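Local coordinates for protein transcriptional regulator fur family (Xanthomonas campestris pv. campestris, PDB 7DH7) that probably acts as a zinc-dependent repressor of the Fur family, binding zinc and regulatory DNA to control the transcription of zinc-uptake genes, at residues Pro44-Val49 with Tyr84-Phe89; Arg51-Ala56 with Tyr63-Trp68; Phe95-Glu100 with His127-Leu132; Pro119-Asp124 with Leu157-Leu162. All coordinates share one frame; numbering follows the deposited sequence.

Contact 1 of 4, residues Pro44-Val49 with Tyr84-Phe89; sequences PIRANV and YRALDF. With PO4 (phosphate ion), chain J.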
# COMPACT_ATOMS: atom_id res chain seq x y z
N PRO C 44 -11.88 17.43 5.54
CA PRO C 44 -12.23 17.32 6.97
C PRO C 44 -12.89 16.00 7.36
O PRO C 44 -12.52 15.41 8.38
CB PRO C 44 -13.17 18.53 7.18
CG PRO C 44 -12.71 19.54 6.14
CD PRO C 44 -12.33 18.71 4.94
N ILE C 45 -13.86 15.52 6.58
CA ILE C 45 -14.52 14.26 6.94
C ILE C 45 -13.53 13.10 6.87
O ILE C 45 -13.57 12.18 7.71
CB ILE C 45 -15.77 14.03 6.06
CG1 ILE C 45 -16.60 12.84 6.56
CG2 ILE C 45 -15.38 13.81 4.59
CD1 ILE C 45 -16.93 12.88 8.02
N ARG C 46 -12.59 13.13 5.91
CA ARG C 46 -11.56 12.09 5.83
C ARG C 46 -10.60 12.16 7.01
O ARG C 46 -10.23 11.12 7.58
CB ARG C 46 -10.78 12.21 4.52
CG ARG C 46 -11.54 11.65 3.33
CD ARG C 46 -10.92 12.11 1.99
NE ARG C 46 -11.81 11.81 0.88
CZ ARG C 46 -11.57 12.12 -0.39
NH1 ARG C 46 -10.43 12.73 -0.75
NH2 ARG C 46 -12.46 11.81 -1.31
N ALA C 47 -10.16 13.37 7.39
CA ALA C 47 -9.36 13.51 8.61
C ALA C 47 -10.16 13.14 9.86
O ALA C 47 -9.63 12.50 10.77
CB ALA C 47 -8.80 14.94 8.70
N ASN C 48 -11.45 13.49 9.88
CA ASN C 48 -12.32 13.15 11.02
C ASN C 48 -12.42 11.64 11.24
O ASN C 48 -12.22 11.14 12.36
CB ASN C 48 -13.71 13.76 10.77
CG ASN C 48 -14.60 13.76 12.01
OD1 ASN C 48 -14.22 13.26 13.08
ND2 ASN C 48 -15.81 14.32 11.86
N VAL C 49 -12.73 10.88 10.19
CA VAL C 49 -12.88 9.43 10.33
C VAL C 49 -11.55 8.77 10.67
O VAL C 49 -11.49 7.84 11.50
CB VAL C 49 -13.51 8.84 9.06
CG1 VAL C 49 -13.46 7.32 9.07
CG2 VAL C 49 -14.97 9.34 8.91
N TYR C 84 -19.36 6.98 4.88
CA TYR C 84 -18.88 5.72 4.30
C TYR C 84 -17.91 5.97 3.13
O TYR C 84 -16.92 5.23 2.96
CB TYR C 84 -20.06 4.86 3.89
CG TYR C 84 -21.01 4.58 5.04
CD1 TYR C 84 -20.52 4.33 6.32
CD2 TYR C 84 -22.38 4.58 4.85
CE1 TYR C 84 -21.39 4.07 7.38
CE2 TYR C 84 -23.25 4.32 5.89
CZ TYR C 84 -22.75 4.07 7.15
OH TYR C 84 -23.63 3.82 8.18
N ARG C 85 -18.15 7.00 2.32
CA ARG C 85 -17.20 7.29 1.25
C ARG C 85 -15.84 7.69 1.82
O ARG C 85 -14.79 7.31 1.28
CB ARG C 85 -17.74 8.37 0.32
CG ARG C 85 -18.74 7.86 -0.72
CD ARG C 85 -18.98 8.91 -1.79
NE ARG C 85 -19.78 10.04 -1.31
CZ ARG C 85 -21.11 10.03 -1.25
NH1 ARG C 85 -21.80 8.96 -1.64
NH2 ARG C 85 -21.76 11.10 -0.81
N ALA C 86 -15.83 8.47 2.91
CA ALA C 86 -14.56 8.78 3.56
C ALA C 86 -13.89 7.51 4.07
O ALA C 86 -12.67 7.38 4.02
CB ALA C 86 -14.78 9.78 4.70
N LEU C 87 -14.67 6.55 4.57
CA LEU C 87 -14.08 5.30 5.01
C LEU C 87 -13.55 4.50 3.82
O LEU C 87 -12.48 3.87 3.91
CB LEU C 87 -15.09 4.50 5.82
CG LEU C 87 -14.65 3.20 6.52
CD1 LEU C 87 -13.56 3.43 7.56
CD2 LEU C 87 -15.88 2.52 7.15
N ASP C 88 -14.24 4.54 2.68
CA ASP C 88 -13.75 3.82 1.51
C ASP C 88 -12.46 4.45 1.01
O ASP C 88 -11.54 3.74 0.59
CB ASP C 88 -14.78 3.81 0.38
CG ASP C 88 -16.09 3.07 0.74
OD1 ASP C 88 -16.08 2.13 1.57
OD2 ASP C 88 -17.14 3.48 0.18
N PHE C 89 -12.38 5.79 1.04
CA PHE C 89 -11.15 6.50 0.70
C PHE C 89 -9.99 5.99 1.52
O PHE C 89 -8.92 5.69 0.98
CB PHE C 89 -11.32 8.02 0.93
CG PHE C 89 -9.99 8.77 1.04
CD1 PHE C 89 -9.38 9.30 -0.09
CD2 PHE C 89 -9.36 8.96 2.27
CE1 PHE C 89 -8.16 9.98 -0.01
CE2 PHE C 89 -8.15 9.63 2.35
CZ PHE C 89 -7.55 10.15 1.21
P PO4 J . -19.07 13.60 -0.66
O1 PO4 J . -18.72 14.77 0.23
O2 PO4 J . -20.54 13.29 -0.55
O3 PO4 J . -18.75 13.92 -2.10
O4 PO4 J . -18.27 12.39 -0.23

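Contact 2 of 4, residues Arg51-Ala56 with Tyr63-Trp68; sequences RLIADA and YELLDW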
# COMPACT_ATOMS: atom_id res chain seq x y z
N ARG C 51 -8.94 10.19 12.34
CA ARG C 51 -8.63 10.45 13.74
C ARG C 51 -9.51 9.62 14.67
O ARG C 51 -9.03 9.11 15.69
CB ARG C 51 -8.78 11.94 14.04
CG ARG C 51 -8.60 12.26 15.50
CD ARG C 51 -8.36 13.72 15.70
NE ARG C 51 -7.05 14.14 15.22
CZ ARG C 51 -5.90 13.85 15.84
NH1 ARG C 51 -5.91 13.11 16.94
NH2 ARG C 51 -4.74 14.28 15.35
N LEU C 52 -10.79 9.46 14.33
CA LEU C 52 -11.67 8.61 15.14
C LEU C 52 -11.17 7.17 15.18
O LEU C 52 -11.15 6.55 16.25
CB LEU C 52 -13.10 8.67 14.61
CG LEU C 52 -13.82 9.98 14.96
CD1 LEU C 52 -15.19 10.03 14.33
CD2 LEU C 52 -13.90 10.13 16.46
N ILE C 53 -10.76 6.64 14.03
CA ILE C 53 -10.27 5.27 13.98
C ILE C 53 -8.95 5.14 14.74
O ILE C 53 -8.68 4.12 15.39
CB ILE C 53 -10.13 4.81 12.52
CG1 ILE C 53 -11.51 4.62 11.88
CG2 ILE C 53 -9.36 3.50 12.44
CD1 ILE C 53 -11.42 4.37 10.40
N ALA C 54 -8.10 6.17 14.66
CA ALA C 54 -6.78 6.07 15.26
C ALA C 54 -6.84 6.17 16.78
O ALA C 54 -6.12 5.45 17.48
CB ALA C 54 -5.87 7.15 14.69
N ASP C 55 -7.69 7.05 17.32
CA ASP C 55 -7.76 7.24 18.76
C ASP C 55 -8.43 6.09 19.49
O ASP C 55 -8.34 6.03 20.71
CB ASP C 55 -8.52 8.53 19.11
CG ASP C 55 -7.80 9.79 18.65
OD1 ASP C 55 -6.63 9.68 18.23
OD2 ASP C 55 -8.40 10.88 18.74
N ALA C 56 -9.10 5.18 18.78
CA ALA C 56 -9.98 4.21 19.41
C ALA C 56 -9.26 2.97 19.92
O ALA C 56 -9.81 2.26 20.78
CB ALA C 56 -11.08 3.79 18.44
N TYR C 63 -21.25 1.73 12.28
CA TYR C 63 -22.31 2.49 12.95
C TYR C 63 -21.75 3.34 14.08
O TYR C 63 -22.36 4.34 14.45
CB TYR C 63 -23.42 1.56 13.47
CG TYR C 63 -23.08 0.73 14.72
CD1 TYR C 63 -22.93 1.33 15.97
CD2 TYR C 63 -22.90 -0.65 14.62
CE1 TYR C 63 -22.63 0.58 17.08
CE2 TYR C 63 -22.60 -1.41 15.74
CZ TYR C 63 -22.47 -0.79 16.97
OH TYR C 63 -22.17 -1.54 18.09
N GLU C 64 -20.61 2.93 14.64
CA GLU C 64 -20.01 3.65 15.75
C GLU C 64 -19.30 4.90 15.29
O GLU C 64 -19.38 5.94 15.95
CB GLU C 64 -19.01 2.75 16.46
CG GLU C 64 -19.52 2.10 17.73
CD GLU C 64 -18.51 1.13 18.29
OE1 GLU C 64 -17.72 0.57 17.50
OE2 GLU C 64 -18.48 0.95 19.53
N LEU C 65 -18.53 4.80 14.19
CA LEU C 65 -17.95 5.99 13.59
C LEU C 65 -19.03 6.99 13.22
O LEU C 65 -18.88 8.19 13.43
CB LEU C 65 -17.15 5.61 12.34
CG LEU C 65 -15.84 4.86 12.53
CD1 LEU C 65 -15.31 4.39 11.17
CD2 LEU C 65 -14.85 5.77 13.20
N LEU C 66 -20.12 6.49 12.62
CA LEU C 66 -21.23 7.34 12.24
C LEU C 66 -21.81 8.02 13.47
O LEU C 66 -22.12 9.22 13.44
CB LEU C 66 -22.28 6.52 11.49
CG LEU C 66 -23.55 7.25 11.01
CD1 LEU C 66 -23.21 8.50 10.20
CD2 LEU C 66 -24.49 6.32 10.22
N ASP C 67 -21.96 7.27 14.57
CA ASP C 67 -22.35 7.86 15.85
C ASP C 67 -21.39 8.98 16.25
O ASP C 67 -21.81 10.11 16.53
CB ASP C 67 -22.38 6.79 16.94
CG ASP C 67 -23.52 5.81 16.77
OD1 ASP C 67 -24.50 6.16 16.06
OD2 ASP C 67 -23.46 4.70 17.35
N TRP C 68 -20.09 8.68 16.29
CA TRP C 68 -19.12 9.64 16.80
C TRP C 68 -19.05 10.87 15.92
O TRP C 68 -18.92 11.99 16.43
CB TRP C 68 -17.75 8.97 16.92
CG TRP C 68 -17.76 7.81 17.84
CD1 TRP C 68 -18.69 7.55 18.81
CD2 TRP C 68 -16.82 6.74 17.89
NE1 TRP C 68 -18.38 6.39 19.47
CE2 TRP C 68 -17.23 5.87 18.93
CE3 TRP C 68 -15.65 6.44 17.18
CZ2 TRP C 68 -16.52 4.72 19.25
CZ3 TRP C 68 -14.95 5.30 17.50
CH2 TRP C 68 -15.39 4.44 18.53

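Contact 3 of 4, residues Phe95-Glu100 with His127-Leu132; sequences FVHKLE and HSAVEL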
# COMPACT_ATOMS: atom_id res chain seq x y z
N PHE C 95 -4.77 3.08 4.47
CA PHE C 95 -4.58 3.63 5.81
C PHE C 95 -5.46 2.94 6.84
O PHE C 95 -5.19 3.03 8.04
CB PHE C 95 -4.90 5.13 5.84
CG PHE C 95 -4.17 5.94 4.81
CD1 PHE C 95 -2.78 5.95 4.77
CD2 PHE C 95 -4.87 6.69 3.87
CE1 PHE C 95 -2.12 6.70 3.84
CE2 PHE C 95 -4.22 7.43 2.94
CZ PHE C 95 -2.85 7.45 2.92
N VAL C 96 -6.52 2.29 6.39
CA VAL C 96 -7.49 1.62 7.25
C VAL C 96 -7.86 0.30 6.58
O VAL C 96 -8.03 0.25 5.36
CB VAL C 96 -8.73 2.50 7.47
CG1 VAL C 96 -9.88 1.70 8.10
CG2 VAL C 96 -8.38 3.75 8.30
N HIS C 97 -7.94 -0.77 7.38
CA HIS C 97 -8.40 -2.08 6.92
C HIS C 97 -9.68 -2.48 7.64
O HIS C 97 -9.97 -2.01 8.74
CB HIS C 97 -7.36 -3.19 7.18
CG HIS C 97 -5.96 -2.78 6.86
ND1 HIS C 97 -5.60 -2.27 5.64
CD2 HIS C 97 -4.83 -2.83 7.61
CE1 HIS C 97 -4.31 -2.00 5.65
NE2 HIS C 97 -3.81 -2.34 6.82
N LYS C 98 -10.44 -3.35 7.00
CA LYS C 98 -11.62 -3.94 7.60
C LYS C 98 -11.20 -5.30 8.15
O LYS C 98 -10.85 -6.20 7.38
CB LYS C 98 -12.76 -4.08 6.60
CG LYS C 98 -14.06 -4.56 7.25
CD LYS C 98 -15.19 -4.82 6.26
CE LYS C 98 -16.50 -5.04 7.04
NZ LYS C 98 -17.68 -5.46 6.22
N LEU C 99 -11.19 -5.43 9.47
CA LEU C 99 -10.80 -6.69 10.10
C LEU C 99 -11.98 -7.64 10.04
O LEU C 99 -12.98 -7.47 10.76
CB LEU C 99 -10.33 -6.44 11.53
CG LEU C 99 -9.49 -7.52 12.21
CD1 LEU C 99 -8.26 -7.82 11.38
CD2 LEU C 99 -9.12 -7.09 13.63
N GLU C 100 -11.88 -8.65 9.17
CA GLU C 100 -13.01 -9.52 8.86
C GLU C 100 -13.56 -10.20 10.12
O GLU C 100 -14.78 -10.35 10.27
CB GLU C 100 -12.59 -10.57 7.83
CG GLU C 100 -13.74 -11.34 7.21
CD GLU C 100 -14.30 -12.43 8.12
OE1 GLU C 100 -13.51 -13.08 8.86
OE2 GLU C 100 -15.54 -12.61 8.12
N HIS C 127 -9.89 -4.79 0.70
CA HIS C 127 -9.34 -4.14 1.92
C HIS C 127 -9.75 -4.89 3.19
O HIS C 127 -9.65 -4.33 4.26
CB HIS C 127 -9.45 -2.60 1.90
CG HIS C 127 -9.36 -2.03 0.53
ND1 HIS C 127 -8.21 -2.06 -0.20
CD2 HIS C 127 -10.33 -1.61 -0.30
CE1 HIS C 127 -8.45 -1.60 -1.39
NE2 HIS C 127 -9.73 -1.32 -1.47
N SER C 128 -10.19 -6.14 3.07
CA SER C 128 -10.45 -6.98 4.26
C SER C 128 -9.11 -7.50 4.74
O SER C 128 -8.30 -7.83 3.90
CB SER C 128 -11.38 -8.11 3.99
OG SER C 128 -12.67 -7.66 3.70
N ALA C 129 -8.93 -7.59 6.05
CA ALA C 129 -7.67 -8.06 6.66
C ALA C 129 -7.93 -9.17 7.68
O ALA C 129 -9.04 -9.32 8.15
CB ALA C 129 -6.94 -6.92 7.29
N VAL C 130 -6.89 -9.93 7.95
CA VAL C 130 -6.90 -10.98 8.96
C VAL C 130 -5.53 -10.96 9.63
O VAL C 130 -4.52 -10.67 8.98
CB VAL C 130 -7.22 -12.35 8.35
CG1 VAL C 130 -6.16 -12.77 7.36
CG2 VAL C 130 -7.39 -13.41 9.44
N GLU C 131 -5.49 -11.26 10.92
CA GLU C 131 -4.21 -11.29 11.61
C GLU C 131 -3.50 -12.60 11.33
O GLU C 131 -4.12 -13.65 11.14
CB GLU C 131 -4.40 -11.08 13.11
CG GLU C 131 -5.38 -9.97 13.44
CD GLU C 131 -5.51 -9.72 14.93
OE1 GLU C 131 -4.53 -9.98 15.66
OE2 GLU C 131 -6.60 -9.30 15.37
N LEU C 132 -2.17 -12.52 11.26
CA LEU C 132 -1.32 -13.70 11.13
C LEU C 132 -0.98 -14.18 12.53
O LEU C 132 -0.06 -13.66 13.17
CB LEU C 132 -0.07 -13.38 10.33
CG LEU C 132 -0.24 -13.60 8.82
CD1 LEU C 132 0.82 -12.88 7.99
CD2 LEU C 132 -0.23 -15.10 8.55

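Contact 4 of 4, residues Pro119-Asp124 with Leu157-Leu162; sequences PFLICD and LEVHGL. With ZN (zinc ion), chain I.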
# COMPACT_ATOMS: atom_id res chain seq x y z
N PRO C 119 1.15 -9.02 12.72
CA PRO C 119 1.06 -8.66 11.32
C PRO C 119 -0.30 -8.97 10.70
O PRO C 119 -0.89 -9.94 11.07
CB PRO C 119 2.09 -9.57 10.65
CG PRO C 119 3.08 -9.83 11.73
CD PRO C 119 2.22 -9.98 12.96
N PHE C 120 -0.76 -8.09 9.82
CA PHE C 120 -2.04 -8.24 9.09
C PHE C 120 -1.79 -8.75 7.67
O PHE C 120 -0.72 -8.57 7.16
CB PHE C 120 -2.79 -6.92 8.89
CG PHE C 120 -3.24 -6.16 10.10
CD1 PHE C 120 -3.88 -6.79 11.15
CD2 PHE C 120 -3.10 -4.79 10.16
CE1 PHE C 120 -4.33 -6.07 12.24
CE2 PHE C 120 -3.53 -4.07 11.26
CZ PHE C 120 -4.15 -4.72 12.30
N LEU C 121 -2.79 -9.39 7.10
CA LEU C 121 -2.79 -9.88 5.71
C LEU C 121 -4.02 -9.26 5.04
O LEU C 121 -5.11 -9.59 5.48
CB LEU C 121 -2.85 -11.40 5.79
CG LEU C 121 -2.87 -12.16 4.48
CD1 LEU C 121 -1.72 -11.72 3.59
CD2 LEU C 121 -2.80 -13.65 4.75
N ILE C 122 -3.76 -8.36 4.11
CA ILE C 122 -4.82 -7.53 3.52
C ILE C 122 -4.99 -7.83 2.05
O ILE C 122 -4.02 -7.98 1.38
CB ILE C 122 -4.48 -6.05 3.78
CG1 ILE C 122 -4.24 -5.78 5.26
CG2 ILE C 122 -5.54 -5.15 3.21
CD1 ILE C 122 -2.84 -5.47 5.60
N CYS C 123 -6.22 -8.00 1.63
CA CYS C 123 -6.52 -8.06 0.20
C CYS C 123 -6.43 -6.62 -0.33
O CYS C 123 -7.07 -5.73 0.23
CB CYS C 123 -7.88 -8.70 -0.01
SG CYS C 123 -8.40 -8.78 -1.72
N ASP C 124 -5.74 -6.42 -1.45
CA ASP C 124 -5.52 -5.08 -2.05
C ASP C 124 -6.75 -4.62 -2.86
O ASP C 124 -6.74 -3.51 -3.32
CB ASP C 124 -4.13 -4.96 -2.67
CG ASP C 124 -3.89 -5.60 -4.03
OD1 ASP C 124 -4.82 -6.04 -4.67
OD2 ASP C 124 -2.75 -5.60 -4.43
N LEU C 157 4.88 -5.71 10.43
CA LEU C 157 4.77 -5.95 9.00
C LEU C 157 3.31 -6.09 8.58
O LEU C 157 2.45 -6.53 9.37
CB LEU C 157 5.54 -7.21 8.61
CG LEU C 157 7.04 -7.13 8.84
CD1 LEU C 157 7.66 -8.48 8.57
CD2 LEU C 157 7.64 -6.06 7.94
N GLU C 158 3.03 -5.70 7.34
CA GLU C 158 1.79 -6.04 6.67
C GLU C 158 2.11 -6.90 5.46
O GLU C 158 3.15 -6.71 4.80
CB GLU C 158 1.01 -4.79 6.22
CG GLU C 158 0.43 -3.98 7.36
CD GLU C 158 -0.61 -2.96 6.90
OE1 GLU C 158 -0.74 -2.74 5.67
OE2 GLU C 158 -1.29 -2.40 7.77
N VAL C 159 1.23 -7.86 5.16
CA VAL C 159 1.35 -8.68 3.97
C VAL C 159 0.17 -8.36 3.08
O VAL C 159 -0.97 -8.31 3.54
CB VAL C 159 1.42 -10.18 4.30
CG1 VAL C 159 1.59 -11.00 3.03
CG2 VAL C 159 2.57 -10.43 5.26
N HIS C 160 0.48 -8.07 1.82
CA HIS C 160 -0.56 -7.66 0.85
C HIS C 160 -0.68 -8.70 -0.25
O HIS C 160 0.32 -9.09 -0.79
CB HIS C 160 -0.33 -6.25 0.31
CG HIS C 160 -0.38 -5.18 1.34
ND1 HIS C 160 -1.08 -4.04 1.15
CD2 HIS C 160 0.17 -5.07 2.55
CE1 HIS C 160 -0.95 -3.27 2.19
NE2 HIS C 160 -0.21 -3.87 3.06
N GLY C 161 -1.91 -9.08 -0.53
CA GLY C 161 -2.23 -10.12 -1.50
C GLY C 161 -3.60 -9.93 -2.08
O GLY C 161 -4.20 -8.88 -1.86
N LEU C 162 -4.02 -10.89 -2.88
CA LEU C 162 -5.36 -10.86 -3.49
C LEU C 162 -6.19 -12.01 -2.89
O LEU C 162 -5.72 -13.14 -2.94
CB LEU C 162 -5.19 -11.02 -5.00
CG LEU C 162 -6.46 -10.92 -5.82
CD1 LEU C 162 -7.12 -9.57 -5.61
CD2 LEU C 162 -6.16 -11.13 -7.29
ZN ZN I . -10.58 -9.38 -1.57

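Contact 1 of 4, residues Pro44-Val49 with Tyr84-Phe89
In the winged-helix DNA-binding domain of this Fur-family regulator, R46 of helix 44-55 lies against F89 of helix 80-92, which by homology is the recognition helix. The short helical segments pass each other 8.9 Å apart at 72°. R46 runs extended from CG to NE over one face of the ring: its CD sits above the middle, 3.5 Å from the centroid of F89, and the guanidinium beyond it lies flat over the CG and CD1 side, the two planes only 4° apart. This is an off-centre cation-pi stack, and NH1 is hydrogen-bonded to the carbonyl oxygen of R41, which holds the group in place. R38 of the second subunit also packs on F89. At the closest part of the crossing the small A86 lets the backbones approach, with R46 CA and A86 CA 5.0 Å apart. The methyl CB of A86 meets I45 CG1 at 4.0 Å and V49 CG2 at 4.2 Å. Next to it, V49 CG1 touches L87 CD1, the two side chains crossing at about a right angle. On helix 80-92, R85 bends at chi3 and grips a phosphate ion, probably from the crystallisation liquor: NE donates an almost straight bond to O4 at 3.0 Å.

Contact 2 of 4, residues Arg51-Ala56 with Tyr63-Trp68
L65 is the first residue of 63-68 to meet helix 44-55, and it does so with both methyls. Its CG stands beside the backbone N (chi1 -71°), which carries the branched end over to the other helix although CB itself does not point there. CD2 settles into the angle between two neighbours, 3.7 Å from L52 CB and 3.8 Å from I53 CG1, while CD1 lies alongside the isoleucine tip, 4.0 Å from I53 CD1. Farther along, L66 turns its side chain the other way, to P80 and Y84. The helices joined here are successive members of the winged-helix bundle, their short segments 10.8 Å apart and inclined at 114°. Helix 80-92 completes the core: L87 touches both I53 and L65. A turn after L65 comes W68. The carbonyl oxygen of E64, which accepts the backbone N-H of W68, also rests 3.1 Å above the W68 indole plane toward the rim. The CB of W68 is met by both methyls of L52 from one side, with L52 CD1 at 3.8 Å. The six-membered part of the indole then runs on past L52, whose CD2 lies 4.1 Å from CE3 of W68. Toward the C-terminal end of helix 44-55, A56 CB stands 4.3 Å from CZ3 of W68, approaching the ring obliquely.

Contact 3 of 4, residues Phe95-Glu100 with His127-Leu132
L99 and E131 cross at about a right angle on one side of a short parallel strand pair. With chi1 at -162°, the L99 side chain swings away from its own amide nitrogen and sends its methyls along the neighbouring strand: CD1 lies 3.6 Å from the carbonyl oxygen of A129, and CD2 reaches 3.8 Å from E131 OE2, a hydrocarbon against a carboxylate oxygen. A129 projects to the same face as L99, and its methyl also meets the CB of H97 at 3.8 Å. The imidazole of H97 then leads away from this strand, NE2 bonding to E158. On the reverse face K98 and S128 are paired side by side, the lysine stretching off fully extended.

The backbones are held by three bonds: K98 N to H127 O at 3.0 Å, A129 N to K98 O at 2.7 Å, and E100 N to A129 O at 3.1 Å. The strands are strongly twisted, 70° apart. H127 directs its ring away, NE2 bonding to E37 of the second subunit. H97 and E131 both bind one zinc ion in a structure of this protein, but here their side chains stand well apart, with H97 engaged by E158. Strand 96-99 belongs to the wing, with 104-107 on its other side. Strand 128-131 continues antiparallel to 120-123, and M91 of helix 80-92 lies against K98 and H127.

Contact 4 of 4, residues Pro119-Asp124 with Leu157-Leu162
Chi1 of -54° and an unusual chi2 of 111° bend I122 so that CD1 lies across the carboxylate of E158, 3.4 Å from OE1. For E158, CG beside the backbone N (chi1 -69°) and an extended chain beyond bring the carboxylate level with the F120 ring, with OE2 in the ring plane at its edge, 3.8 Å from F120 CD2. H160 NE2 donates to OE1 of E158 at 2.9 Å, on the anti lone pair, and OE2 accepts from H97 and from the backbone N of H109. The buried carboxylate is thus held at both oxygens. On the opposite face L121 CD1 lies against V159 CG1, modelled closer than normal packing, a tightness that may be doubtful. Four backbone bonds zip the parallel strands, among them I122 N to V159 O at 2.8 Å and D124 N to G161 O at 2.9 Å. The D124 carboxylate bonds to Q155 of the second subunit. C123 SG binds the zinc ion at 2.3 Å, together with C126 and C166. Strand 158-161 pairs antiparallel with a strand of the second subunit, so the sheet crosses the dimer interface, as in the dimerisation domain of Fur proteins with its cysteine zinc site.

In the fold
Contacts 1 and 2 share helix 44-55 and form one core, their centres 10 Å apart: L87 CD1 meets I53 CD1 at 3.7 Å. V96, in the wing, joins this core to contact 3, its CG2 lying 3.8 Å from I53 CD1. Contacts 3 and 4, centres 8 Å apart, share one sheet; V130 O and L121 N, 2.9 Å apart, link them, and H97 NE2 bonds to E158 OE2 at 2.7 Å. That bond occupies a histidine that binds zinc in another structure of the protein, beside the strand pair carrying the zinc-binding C123. Contacts 1 and 4 lie on opposite sides of the chain's centre, about 21 Å between centres, spanning the DNA-binding and dimerisation domains.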